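Side-chain contacts in glutamine synthetase (Helicobacter pylori, PDB 5ZLI), which belongs to the glutamine synthetase family as a type I beta enzyme, a twelve-subunit assembly whose chains pair a beta-grasp domain with a larger catalytic domain: residues V282-W285 with L291-G294; L300-L305 with K393-P398; L312-G317 with L385-D390; S340-S345 with S350-I355. One frame throughout, in Å; residues are numbered along the deposited sequence.

Interaction 1. Residues V282-W285 with L291-G294; sequences VSVW and LFSG
Apolar contact is the main business between Phe292 and the strand residues Val282, Ser283 and Val284. Two carbons of the Phe292 ring lie against valine methyls: CE1 is 3.6 Å from Val284 CG2, and CE2 is 3.7 Å from Val282 CG2. Both valines cross the ring obliquely. In Val284, chi1 of -177° places CG2 beside the backbone N, on the side of the strand that Phe292 CE1 approaches. Leu291 CD1 packs 4.0 Å from the carbonyl carbon of Trp285.

Between the valines, the strand backbone covers one face of the same ring. Ser283 CA stands 4.2 Å from the ring centroid and only 14° off the ring normal, the geometry of a CH-pi contact, and Val284 N lies over that face too, displaced toward the rim.

The polar link is a backbone hydrogen bond from Leu291 N to Val284 O, 3.1 Å long and moderately bent (141° at the hydrogen), with the donor in the carbonyl plane.

Around the contact, Phe307 of helix 302-313 and Phe366 of strand 366-368 meet the Phe292 ring, the former edge-to-face, while Tyr135 meets the Trp285 ring edge-to-face.

Segment 291-294 follows strand 289-290, the short partner that pairs antiparallel with strand 278-286 in the catalytic domain. The chemistry of the contact implies a buried, mainly apolar seat for Phe292 between sheet and helix, with one backbone bond fixing the adjacent residue against the strand.

Interaction 2. Residues L300-L305 with K393-P398; sequences LSEFAL and KNKIDP
Leu305 and Pro398 bring the two backbones nearest, their CA atoms 6.4 Å apart, where the first turn of helix 302-313 meets the loop leaving helix 377-393. This is a helix-to-loop contact in the catalytic domain of the glutamine synthetase fold, and no hydrogen bond joins the two segments. On the helix side, Leu305 N donates to Ser301 O over 2.8 Å, an i to i-4 bond that closes the first turn, with Ser301 at the N-cap position.

The apolar part belongs to Leu305 and Pro398. Leu305 CD2 lies 3.7 Å from Pro398 CG, and the two side chains meet at a slant. Leu305 has CG anti to its carbonyl carbon (chi1 -82°), a setting that carries the branch to the proline ring. Leu308 and Leu312, farther along the same helix, also touch Pro398, so the proline lies along a row of leucines.

At the exposed end of the contact, Glu302 and Lys395 form a long salt bridge, OE2 to NZ 3.9 Å. The glutamate runs out extended beyond CG, whereas the lysine chain bends at chi2 (-81°) before its last carbons straighten. At that length the pairing is probably a loose electrostatic attraction. Ile396 contributes through its carbonyl, which is hydrogen-bonded to His306 ND1. Beside it, the Leu305 carbonyl oxygen meets the proline ring, with O 3.3 Å from Pro398 CD.

Interaction 3. Residues L312-G317 with L385-D390; sequences LRHARG and LMAGMD
His314 supplies the whole of the contact from segment 312-317, meeting Ala387 and Asp390 of helix 377-393 through CD2 and NE2 at its ring edge. Just before it in sequence, Arg313 lays its CG over one face of the His314 ring, 4.1 Å above the plane and displaced toward the rim. His314 itself leaves helical geometry at the break between helices 302-313 and 315-322, and its CA is 6.5 Å from that of Ala387. With CG anti to the carbonyl carbon, the imidazole reaches across to the other helix.

NE2 donates to Asp390 OD2 over 2.8 Å, with an angle of 143° at the hydrogen. The acceptor lies essentially in the ring plane, but the bond approaches the carboxylate from above, and the two planes are 51° apart. His314 CD2, beside NE2, rests 3.8 Å from Ala387 CB. ND1 bonds to Asp436 OD1, so both ring nitrogens are held by aspartates, which should restrain the rotation of the imidazole.

After His314, Ala315 points away and packs on Leu342 of strand 341-346. Tyr439 of helix 438-441 stacks on the His314 ring and touches Ala387 and Asp390, while helix 114-128 packs against Met386 and Met389 of helix 377-393.

Interaction 4. Residues S340-S345 with S350-I355; sequences SILTYS and SASVRI
Segments 340-345 and 350-355 run parallel, as their two straighter bonds indicate by advancing along both segments together: Val353 N to Thr343 O, 3.1 Å and 174° at the hydrogen, and Ile355 N to Ser345 O, also 3.1 Å, which approaches from above the carbonyl plane. The pairing is nevertheless irregular. The CA atoms of Tyr344 and Val353 are 4.6 Å apart, those of Ser345 and Arg354 5.4 Å, and the bond from Ser345 N to Val353 O is weak. An inverse gamma turn centred on Leu342 and a corner of the chain at Ser352 and Val353 interrupt the regular strand course.

Both strands belong to the large mixed sheet of the catalytic domain, in which strand 351-355 also pairs antiparallel with strand 366-368. Ala351 CB, directed at the other segment, sits 3.3 Å from Thr343 O. Leu342 starts away from the partner, but its CD2 comes back to within 3.4 Å of Ser352 OG.

Tyr344 and Ile355 lie side by side and point the same way. Tyr344 CB touches Ile355 CD1 at 3.9 Å, and that methyl is also near the plane of the tyrosine ring, at its edge. Chi1 of 56° places the Tyr344 CG between its backbone N and carbonyl carbon. The phenol then leads away from the partner strand, and OH bonds to Gly399 O. Val353 CB lies 4.1 Å from Tyr344 CB. Arg354 extends to salt bridges with Glu367 and with Asp74 of the second subunit.

Helix 302-313 ties most of these contacts together: interaction 2 uses its first turn, interaction 3 the residue just past its C-terminal end, with centres 12 Å apart. Ile396 of interaction 2 packs on Arg313, its CG2 3.5 Å from NH2. Interactions 1 and 2 lie 11 Å apart between centres and touch where Phe292 CG meets Ala304 CB at 3.4 Å. Interaction 4 joins interaction 3 through Ala315 CB and Leu342 CD1, 3.6 Å apart, and interaction 2 through Pro398 O and Tyr344 CE1, 3.6 Å apart. Interactions 1 and 4 do not touch, their centres 18 Å apart, yet both reach the same mixed sheet. All four belong to the catalytic domain.

Interaction 1. Residues V282-W285 with L291-G294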
loop_
_atom_site.group_PDB
_atom_site.type_symbol
_atom_site.label_atom_id
_atom_site.label_comp_id
_atom_site.label_asym_id
_atom_site.label_seq_id
_atom_site.Cartn_x
_atom_site.Cartn_y
_atom_site.Cartn_z
ATOM N N VAL B 282 22.361 54.914 -9.966
ATOM C CA VAL B 282 22.121 56.008 -10.909
ATOM C C VAL B 282 23.360 56.893 -11.075
ATOM O O VAL B 282 24.138 57.098 -10.141
ATOM C CB VAL B 282 20.906 56.877 -10.485
ATOM C CG1 VAL B 282 19.659 56.036 -10.333
ATOM C CG2 VAL B 282 21.217 57.606 -9.200
ATOM N N SER B 283 23.548 57.399 -12.289
ATOM C CA SER B 283 24.388 58.570 -12.533
ATOM C C SER B 283 23.746 59.319 -13.692
ATOM O O SER B 283 23.166 58.710 -14.603
ATOM C CB SER B 283 25.863 58.273 -12.915
ATOM O OG SER B 283 26.040 57.581 -14.164
ATOM N N VAL B 284 23.858 60.641 -13.662
ATOM C CA VAL B 284 23.450 61.477 -14.778
ATOM C C VAL B 284 24.711 62.072 -15.383
ATOM O O VAL B 284 25.506 62.690 -14.666
ATOM C CB VAL B 284 22.486 62.574 -14.318
ATOM C CG1 VAL B 284 22.039 63.374 -15.498
ATOM C CG2 VAL B 284 21.324 61.965 -13.579
ATOM N N TRP B 285 24.869 61.945 -16.701
ATOM C CA TRP B 285 26.019 62.498 -17.398
ATOM C C TRP B 285 25.536 63.505 -18.431
ATOM O O TRP B 285 24.385 63.477 -18.876
ATOM C CB TRP B 285 26.864 61.430 -18.102
ATOM C CG TRP B 285 27.454 60.421 -17.187
ATOM C CD1 TRP B 285 26.837 59.808 -16.143
ATOM C CD2 TRP B 285 28.794 59.929 -17.204
ATOM N NE1 TRP B 285 27.701 58.946 -15.521
ATOM C CE2 TRP B 285 28.913 59.009 -16.152
ATOM C CE3 TRP B 285 29.906 60.178 -18.009
ATOM C CZ2 TRP B 285 30.099 58.332 -15.878
ATOM C CZ3 TRP B 285 31.080 59.509 -17.742
ATOM C CH2 TRP B 285 31.171 58.598 -16.681
ATOM N N LEU B 291 27.989 64.349 -13.887
ATOM C CA LEU B 291 27.549 65.445 -13.041
ATOM C C LEU B 291 27.394 65.044 -11.580
ATOM O O LEU B 291 27.234 65.928 -10.728
ATOM C CB LEU B 291 26.231 66.039 -13.549
ATOM C CG LEU B 291 26.214 66.980 -14.757
ATOM C CD1 LEU B 291 26.810 66.322 -15.951
ATOM C CD2 LEU B 291 24.819 67.440 -15.044
ATOM N N PHE B 292 27.483 63.758 -11.257
ATOM C CA PHE B 292 27.307 63.341 -9.877
ATOM C C PHE B 292 28.586 63.455 -9.084
ATOM O O PHE B 292 28.538 63.568 -7.861
ATOM C CB PHE B 292 26.803 61.902 -9.821
ATOM C CG PHE B 292 25.315 61.796 -9.821
ATOM C CD1 PHE B 292 24.548 62.712 -10.524
ATOM C CD2 PHE B 292 24.678 60.800 -9.104
ATOM C CE1 PHE B 292 23.170 62.640 -10.522
ATOM C CE2 PHE B 292 23.292 60.714 -9.101
ATOM C CZ PHE B 292 22.539 61.642 -9.821
ATOM N N SER B 293 29.721 63.453 -9.757
ATOM C CA SER B 293 31.012 63.586 -9.109
ATOM C C SER B 293 31.358 65.054 -8.890
ATOM O O SER B 293 31.284 65.871 -9.811
ATOM C CB SER B 293 32.073 62.913 -9.962
ATOM O OG SER B 293 32.165 63.587 -11.196
ATOM N N GLY B 294 31.775 65.367 -7.682
ATOM C CA GLY B 294 32.206 66.698 -7.351
ATOM C C GLY B 294 32.930 66.605 -6.038
ATOM O O GLY B 294 33.341 65.516 -5.628
#

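Interaction 2. Residues L300-L305 with K393-P398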
loop_
_atom_site.group_PDB
_atom_site.type_symbol
_atom_site.label_atom_id
_atom_site.label_comp_id
_atom_site.label_asym_id
_atom_site.label_seq_id
_atom_site.Cartn_x
_atom_site.Cartn_y
_atom_site.Cartn_z
ATOM N N LEU B 300 30.814 63.498 -4.448
ATOM C CA LEU B 300 29.556 63.745 -5.116
ATOM C C LEU B 300 29.350 65.240 -5.259
ATOM O O LEU B 300 29.796 66.017 -4.418
ATOM C CB LEU B 300 28.405 63.170 -4.305
ATOM C CG LEU B 300 28.469 61.652 -4.119
ATOM C CD1 LEU B 300 27.528 61.272 -2.978
ATOM C CD2 LEU B 300 28.183 60.856 -5.416
ATOM N N SER B 301 28.617 65.633 -6.286
ATOM C CA SER B 301 28.421 67.041 -6.570
ATOM C C SER B 301 27.159 67.586 -5.912
ATOM O O SER B 301 26.252 66.847 -5.519
ATOM C CB SER B 301 28.397 67.263 -8.086
ATOM O OG SER B 301 27.458 66.424 -8.739
ATOM N N GLU B 302 27.136 68.914 -5.755
ATOM C CA GLU B 302 25.899 69.609 -5.395
ATOM C C GLU B 302 24.752 69.145 -6.291
ATOM O O GLU B 302 23.649 68.863 -5.816
ATOM C CB GLU B 302 26.125 71.130 -5.495
ATOM C CG GLU B 302 24.879 72.012 -5.625
ATOM C CD GLU B 302 25.201 73.439 -6.131
ATOM O OE1 GLU B 302 26.402 73.810 -6.171
ATOM O OE2 GLU B 302 24.252 74.187 -6.490
ATOM N N PHE B 303 25.026 69.008 -7.588
ATOM C CA PHE B 303 24.031 68.513 -8.529
ATOM C C PHE B 303 23.482 67.159 -8.087
ATOM O O PHE B 303 22.262 66.944 -8.075
ATOM C CB PHE B 303 24.669 68.427 -9.916
ATOM C CG PHE B 303 23.738 67.967 -10.991
ATOM C CD1 PHE B 303 22.876 68.859 -11.605
ATOM C CD2 PHE B 303 23.721 66.648 -11.398
ATOM C CE1 PHE B 303 22.008 68.443 -12.609
ATOM C CE2 PHE B 303 22.853 66.222 -12.399
ATOM C CZ PHE B 303 21.996 67.128 -13.001
ATOM N N ALA B 304 24.375 66.227 -7.730
ATOM C CA ALA B 304 23.955 64.904 -7.258
ATOM C C ALA B 304 23.217 64.978 -5.927
ATOM O O ALA B 304 22.247 64.246 -5.713
ATOM C CB ALA B 304 25.151 63.965 -7.145
ATOM N N LEU B 305 23.687 65.810 -4.998
ATOM C CA LEU B 305 23.025 65.861 -3.698
ATOM C C LEU B 305 21.639 66.475 -3.797
ATOM O O LEU B 305 20.743 66.103 -3.030
ATOM C CB LEU B 305 23.849 66.660 -2.694
ATOM C CG LEU B 305 24.982 65.917 -2.022
ATOM C CD1 LEU B 305 25.989 66.925 -1.545
ATOM C CD2 LEU B 305 24.410 65.120 -0.877
ATOM N N LYS B 393 16.029 70.892 -10.061
ATOM C CA LYS B 393 15.278 72.098 -10.368
ATOM C C LYS B 393 15.083 72.925 -9.113
ATOM O O LYS B 393 15.429 74.108 -9.080
ATOM C CB LYS B 393 13.927 71.724 -10.998
ATOM C CG LYS B 393 14.044 71.105 -12.414
ATOM C CD LYS B 393 12.734 70.458 -12.882
ATOM C CE LYS B 393 11.748 71.494 -13.397
ATOM N NZ LYS B 393 12.082 71.985 -14.777
ATOM N N ASN B 394 14.586 72.299 -8.045
ATOM C CA ASN B 394 14.247 73.002 -6.815
ATOM C C ASN B 394 15.371 72.999 -5.783
ATOM O O ASN B 394 15.104 73.270 -4.595
ATOM C CB ASN B 394 12.977 72.430 -6.202
ATOM C CG ASN B 394 11.808 72.534 -7.128
ATOM O OD1 ASN B 394 11.987 72.632 -8.345
ATOM N ND2 ASN B 394 10.602 72.546 -6.572
ATOM N N LYS B 395 16.597 72.671 -6.201
ATOM C CA LYS B 395 17.777 72.680 -5.340
ATOM C C LYS B 395 17.469 72.070 -3.973
ATOM O O LYS B 395 17.711 72.670 -2.928
ATOM C CB LYS B 395 18.267 74.116 -5.169
ATOM C CG LYS B 395 18.446 74.927 -6.455
ATOM C CD LYS B 395 19.754 74.658 -7.213
ATOM C CE LYS B 395 20.099 75.830 -8.132
ATOM N NZ LYS B 395 21.450 75.736 -8.739
ATOM N N ILE B 396 16.941 70.846 -3.979
ATOM C CA ILE B 396 16.452 70.236 -2.742
ATOM C C ILE B 396 17.612 69.649 -1.944
ATOM O O ILE B 396 18.375 68.816 -2.444
ATOM C CB ILE B 396 15.384 69.165 -3.030
ATOM C CG1 ILE B 396 14.168 69.770 -3.746
ATOM C CG2 ILE B 396 14.920 68.539 -1.719
ATOM C CD1 ILE B 396 12.947 68.848 -3.825
ATOM N N ASP B 397 17.709 70.049 -0.684
ATOM C CA ASP B 397 18.700 69.528 0.257
ATOM C C ASP B 397 18.263 68.139 0.722
ATOM O O ASP B 397 17.131 67.975 1.190
ATOM C CB ASP B 397 18.830 70.478 1.463
ATOM C CG ASP B 397 20.121 70.290 2.241
ATOM O OD1 ASP B 397 20.967 71.205 2.179
ATOM O OD2 ASP B 397 20.303 69.253 2.914
ATOM N N PRO B 398 19.121 67.124 0.630
ATOM C CA PRO B 398 18.731 65.787 1.072
ATOM C C PRO B 398 18.833 65.592 2.570
ATOM O O PRO B 398 18.551 64.490 3.051
ATOM C CB PRO B 398 19.749 64.891 0.351
ATOM C CG PRO B 398 20.963 65.722 0.301
ATOM C CD PRO B 398 20.504 67.152 0.128
#

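Interaction 3. Residues L312-G317 with L385-D390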
loop_
_atom_site.group_PDB
_atom_site.type_symbol
_atom_site.label_atom_id
_atom_site.label_comp_id
_atom_site.label_asym_id
_atom_site.label_seq_id
_atom_site.Cartn_x
_atom_site.Cartn_y
_atom_site.Cartn_z
ATOM N N LEU B 312 14.686 61.631 -2.262
ATOM C CA LEU B 312 14.279 61.433 -0.868
ATOM C C LEU B 312 12.969 62.139 -0.540
ATOM O O LEU B 312 12.205 61.648 0.298
ATOM C CB LEU B 312 15.384 61.888 0.100
ATOM C CG LEU B 312 16.551 60.899 0.217
ATOM C CD1 LEU B 312 17.691 61.435 1.083
ATOM C CD2 LEU B 312 16.060 59.511 0.716
ATOM N N ARG B 313 12.716 63.317 -1.135
ATOM C CA ARG B 313 11.507 64.079 -0.818
ATOM C C ARG B 313 10.272 63.340 -1.271
ATOM O O ARG B 313 9.310 63.181 -0.508
ATOM C CB ARG B 313 11.520 65.453 -1.490
ATOM C CG ARG B 313 10.234 66.246 -1.255
ATOM C CD ARG B 313 10.162 66.874 0.147
ATOM N NE ARG B 313 11.256 67.827 0.354
ATOM C CZ ARG B 313 11.267 69.073 -0.110
ATOM N NH1 ARG B 313 10.239 69.546 -0.801
ATOM N NH2 ARG B 313 12.312 69.848 0.121
ATOM N N HIS B 314 10.301 62.852 -2.505
ATOM C CA HIS B 314 9.168 62.158 -3.082
ATOM C C HIS B 314 9.198 60.672 -2.755
ATOM O O HIS B 314 8.327 59.925 -3.228
ATOM C CB HIS B 314 9.152 62.352 -4.604
ATOM C CG HIS B 314 9.292 63.775 -5.030
ATOM N ND1 HIS B 314 8.368 64.744 -4.694
ATOM C CD2 HIS B 314 10.207 64.384 -5.821
ATOM C CE1 HIS B 314 8.735 65.899 -5.220
ATOM N NE2 HIS B 314 9.848 65.709 -5.909
ATOM N N ALA B 315 10.150 60.245 -1.916
ATOM C CA ALA B 315 10.410 58.827 -1.716
ATOM C C ALA B 315 9.142 58.048 -1.378
ATOM O O ALA B 315 8.805 57.076 -2.060
ATOM C CB ALA B 315 11.455 58.666 -0.617
ATOM N N ARG B 316 8.409 58.470 -0.342
ATOM C CA ARG B 316 7.239 57.701 0.083
ATOM C C ARG B 316 6.224 57.536 -1.045
ATOM O O ARG B 316 5.547 56.511 -1.121
ATOM C CB ARG B 316 6.596 58.307 1.339
ATOM C CG ARG B 316 7.567 58.360 2.483
ATOM C CD ARG B 316 6.974 57.870 3.782
ATOM N NE ARG B 316 5.540 58.085 3.964
ATOM C CZ ARG B 316 4.806 57.409 4.854
ATOM N NH1 ARG B 316 5.373 56.495 5.630
ATOM N NH2 ARG B 316 3.513 57.645 4.982
ATOM N N GLY B 317 6.066 58.543 -1.905
ATOM C CA GLY B 317 5.198 58.366 -3.059
ATOM C C GLY B 317 5.838 57.579 -4.182
ATOM O O GLY B 317 5.145 56.847 -4.895
ATOM N N LEU B 385 13.990 58.941 -12.149
ATOM C CA LEU B 385 14.611 60.085 -12.806
ATOM C C LEU B 385 13.764 61.339 -12.664
ATOM O O LEU B 385 14.299 62.416 -12.415
ATOM C CB LEU B 385 14.904 59.777 -14.263
ATOM C CG LEU B 385 15.445 61.019 -14.975
ATOM C CD1 LEU B 385 16.805 61.490 -14.437
ATOM C CD2 LEU B 385 15.545 60.722 -16.487
ATOM N N MET B 386 12.443 61.222 -12.776
ATOM C CA MET B 386 11.588 62.397 -12.608
ATOM C C MET B 386 11.672 62.965 -11.199
ATOM O O MET B 386 11.441 64.161 -11.004
ATOM C CB MET B 386 10.125 62.076 -12.913
ATOM C CG MET B 386 9.781 61.673 -14.334
ATOM S SD MET B 386 10.191 62.836 -15.636
ATOM C CE MET B 386 9.007 64.149 -15.348
ATOM N N ALA B 387 11.981 62.142 -10.205
ATOM C CA ALA B 387 12.069 62.666 -8.850
ATOM C C ALA B 387 13.412 63.298 -8.572
ATOM O O ALA B 387 13.496 64.239 -7.773
ATOM C CB ALA B 387 11.828 61.567 -7.828
ATOM N N GLY B 388 14.474 62.760 -9.170
ATOM C CA GLY B 388 15.765 63.388 -9.018
ATOM C C GLY B 388 15.842 64.717 -9.733
ATOM O O GLY B 388 16.436 65.668 -9.213
ATOM N N MET B 389 15.138 64.847 -10.861
ATOM C CA MET B 389 15.210 66.090 -11.621
ATOM C C MET B 389 14.468 67.203 -10.909
ATOM O O MET B 389 14.904 68.360 -10.936
ATOM C CB MET B 389 14.643 65.905 -13.026
ATOM C CG MET B 389 15.527 65.134 -13.971
ATOM S SD MET B 389 14.740 64.948 -15.593
ATOM C CE MET B 389 14.767 66.667 -16.118
ATOM N N ASP B 390 13.349 66.876 -10.271
ATOM C CA ASP B 390 12.714 67.832 -9.381
ATOM C C ASP B 390 13.716 68.341 -8.346
ATOM O O ASP B 390 13.766 69.541 -8.045
ATOM C CB ASP B 390 11.518 67.163 -8.695
ATOM C CG ASP B 390 10.482 68.153 -8.229
ATOM O OD1 ASP B 390 9.919 68.876 -9.084
ATOM O OD2 ASP B 390 10.228 68.200 -7.011
#

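Interaction 4. Residues S340-S345 with S350-I355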
loop_
_atom_site.group_PDB
_atom_site.type_symbol
_atom_site.label_atom_id
_atom_site.label_comp_id
_atom_site.label_asym_id
_atom_site.label_seq_id
_atom_site.Cartn_x
_atom_site.Cartn_y
_atom_site.Cartn_z
ATOM N N SER B 340 14.290 50.593 5.851
ATOM C CA SER B 340 13.072 51.202 6.365
ATOM C C SER B 340 13.242 52.694 6.659
ATOM O O SER B 340 12.232 53.385 6.866
ATOM C CB SER B 340 12.599 50.473 7.642
ATOM O OG SER B 340 11.281 50.861 8.030
ATOM N N ILE B 341 14.476 53.215 6.627
ATOM C CA ILE B 341 14.787 54.596 6.992
ATOM C C ILE B 341 15.367 55.297 5.764
ATOM O O ILE B 341 16.305 54.790 5.140
ATOM C CB ILE B 341 15.797 54.666 8.158
ATOM C CG1 ILE B 341 15.359 53.814 9.353
ATOM C CG2 ILE B 341 15.984 56.110 8.617
ATOM C CD1 ILE B 341 14.158 54.325 10.078
ATOM N N LEU B 342 14.840 56.486 5.453
ATOM C CA LEU B 342 15.164 57.201 4.215
ATOM C C LEU B 342 16.302 58.202 4.433
ATOM O O LEU B 342 16.115 59.420 4.442
ATOM C CB LEU B 342 13.920 57.904 3.686
ATOM C CG LEU B 342 12.808 57.068 3.082
ATOM C CD1 LEU B 342 11.575 57.940 2.906
ATOM C CD2 LEU B 342 13.299 56.521 1.750
ATOM N N THR B 343 17.521 57.680 4.511
ATOM C CA THR B 343 18.698 58.532 4.597
ATOM C C THR B 343 19.795 57.932 3.728
ATOM O O THR B 343 19.656 56.841 3.177
ATOM C CB THR B 343 19.166 58.716 6.050
ATOM O OG1 THR B 343 18.031 58.696 6.927
ATOM C CG2 THR B 343 19.858 60.061 6.205
ATOM N N TYR B 344 20.890 58.659 3.593
ATOM C CA TYR B 344 22.040 58.216 2.821
ATOM C C TYR B 344 23.241 58.033 3.744
ATOM O O TYR B 344 23.321 58.646 4.813
ATOM C CB TYR B 344 22.348 59.235 1.684
ATOM C CG TYR B 344 22.565 60.685 2.182
ATOM C CD1 TYR B 344 21.481 61.479 2.587
ATOM C CD2 TYR B 344 23.845 61.249 2.269
ATOM C CE1 TYR B 344 21.667 62.777 3.055
ATOM C CE2 TYR B 344 24.032 62.547 2.740
ATOM C CZ TYR B 344 22.942 63.303 3.125
ATOM O OH TYR B 344 23.119 64.588 3.589
ATOM N N SER B 345 24.166 57.165 3.334
ATOM C CA SER B 345 25.419 56.980 4.060
ATOM C C SER B 345 26.366 56.163 3.200
ATOM O O SER B 345 25.937 55.272 2.469
ATOM C CB SER B 345 25.210 56.297 5.416
ATOM O OG SER B 345 24.529 57.168 6.292
ATOM N N SER B 350 22.063 49.672 5.958
ATOM C CA SER B 350 20.823 49.999 6.636
ATOM C C SER B 350 20.120 51.214 6.028
ATOM O O SER B 350 18.924 51.421 6.291
ATOM C CB SER B 350 21.108 50.235 8.117
ATOM O OG SER B 350 22.102 51.226 8.276
ATOM N N ALA B 351 20.806 51.993 5.198
ATOM C CA ALA B 351 20.239 53.212 4.644
ATOM C C ALA B 351 19.459 52.956 3.355
ATOM O O ALA B 351 19.668 51.952 2.664
ATOM C CB ALA B 351 21.345 54.236 4.397
ATOM N N SER B 352 18.486 53.843 3.084
ATOM C CA SER B 352 17.726 53.786 1.832
ATOM C C SER B 352 18.611 54.028 0.618
ATOM O O SER B 352 18.446 53.376 -0.418
ATOM C CB SER B 352 16.568 54.766 1.862
ATOM O OG SER B 352 15.670 54.368 2.857
ATOM N N VAL B 353 19.483 55.022 0.694
ATOM C CA VAL B 353 20.457 55.263 -0.351
ATOM C C VAL B 353 21.828 54.947 0.207
ATOM O O VAL B 353 22.104 55.134 1.395
ATOM C CB VAL B 353 20.420 56.698 -0.899
ATOM C CG1 VAL B 353 21.097 56.735 -2.278
ATOM C CG2 VAL B 353 18.973 57.190 -0.940
ATOM N N ARG B 354 22.707 54.495 -0.674
ATOM C CA ARG B 354 24.025 54.090 -0.239
ATOM C C ARG B 354 25.042 54.672 -1.187
ATOM O O ARG B 354 24.857 54.630 -2.404
ATOM C CB ARG B 354 24.146 52.571 -0.192
ATOM C CG ARG B 354 25.544 52.118 -0.152
ATOM C CD ARG B 354 25.601 50.738 0.374
ATOM N NE ARG B 354 26.883 50.175 0.039
ATOM C CZ ARG B 354 27.114 49.611 -1.118
ATOM N NH1 ARG B 354 26.108 49.497 -1.972
ATOM N NH2 ARG B 354 28.314 49.125 -1.389
ATOM N N ILE B 355 26.093 55.246 -0.615
ATOM C CA ILE B 355 27.243 55.722 -1.374
ATOM C C ILE B 355 28.290 54.615 -1.363
ATOM O O ILE B 355 28.830 54.297 -0.286
ATOM C CB ILE B 355 27.798 57.017 -0.783
ATOM C CG1 ILE B 355 26.721 58.087 -0.809
ATOM C CG2 ILE B 355 28.960 57.475 -1.579
ATOM C CD1 ILE B 355 25.907 58.159 0.487
#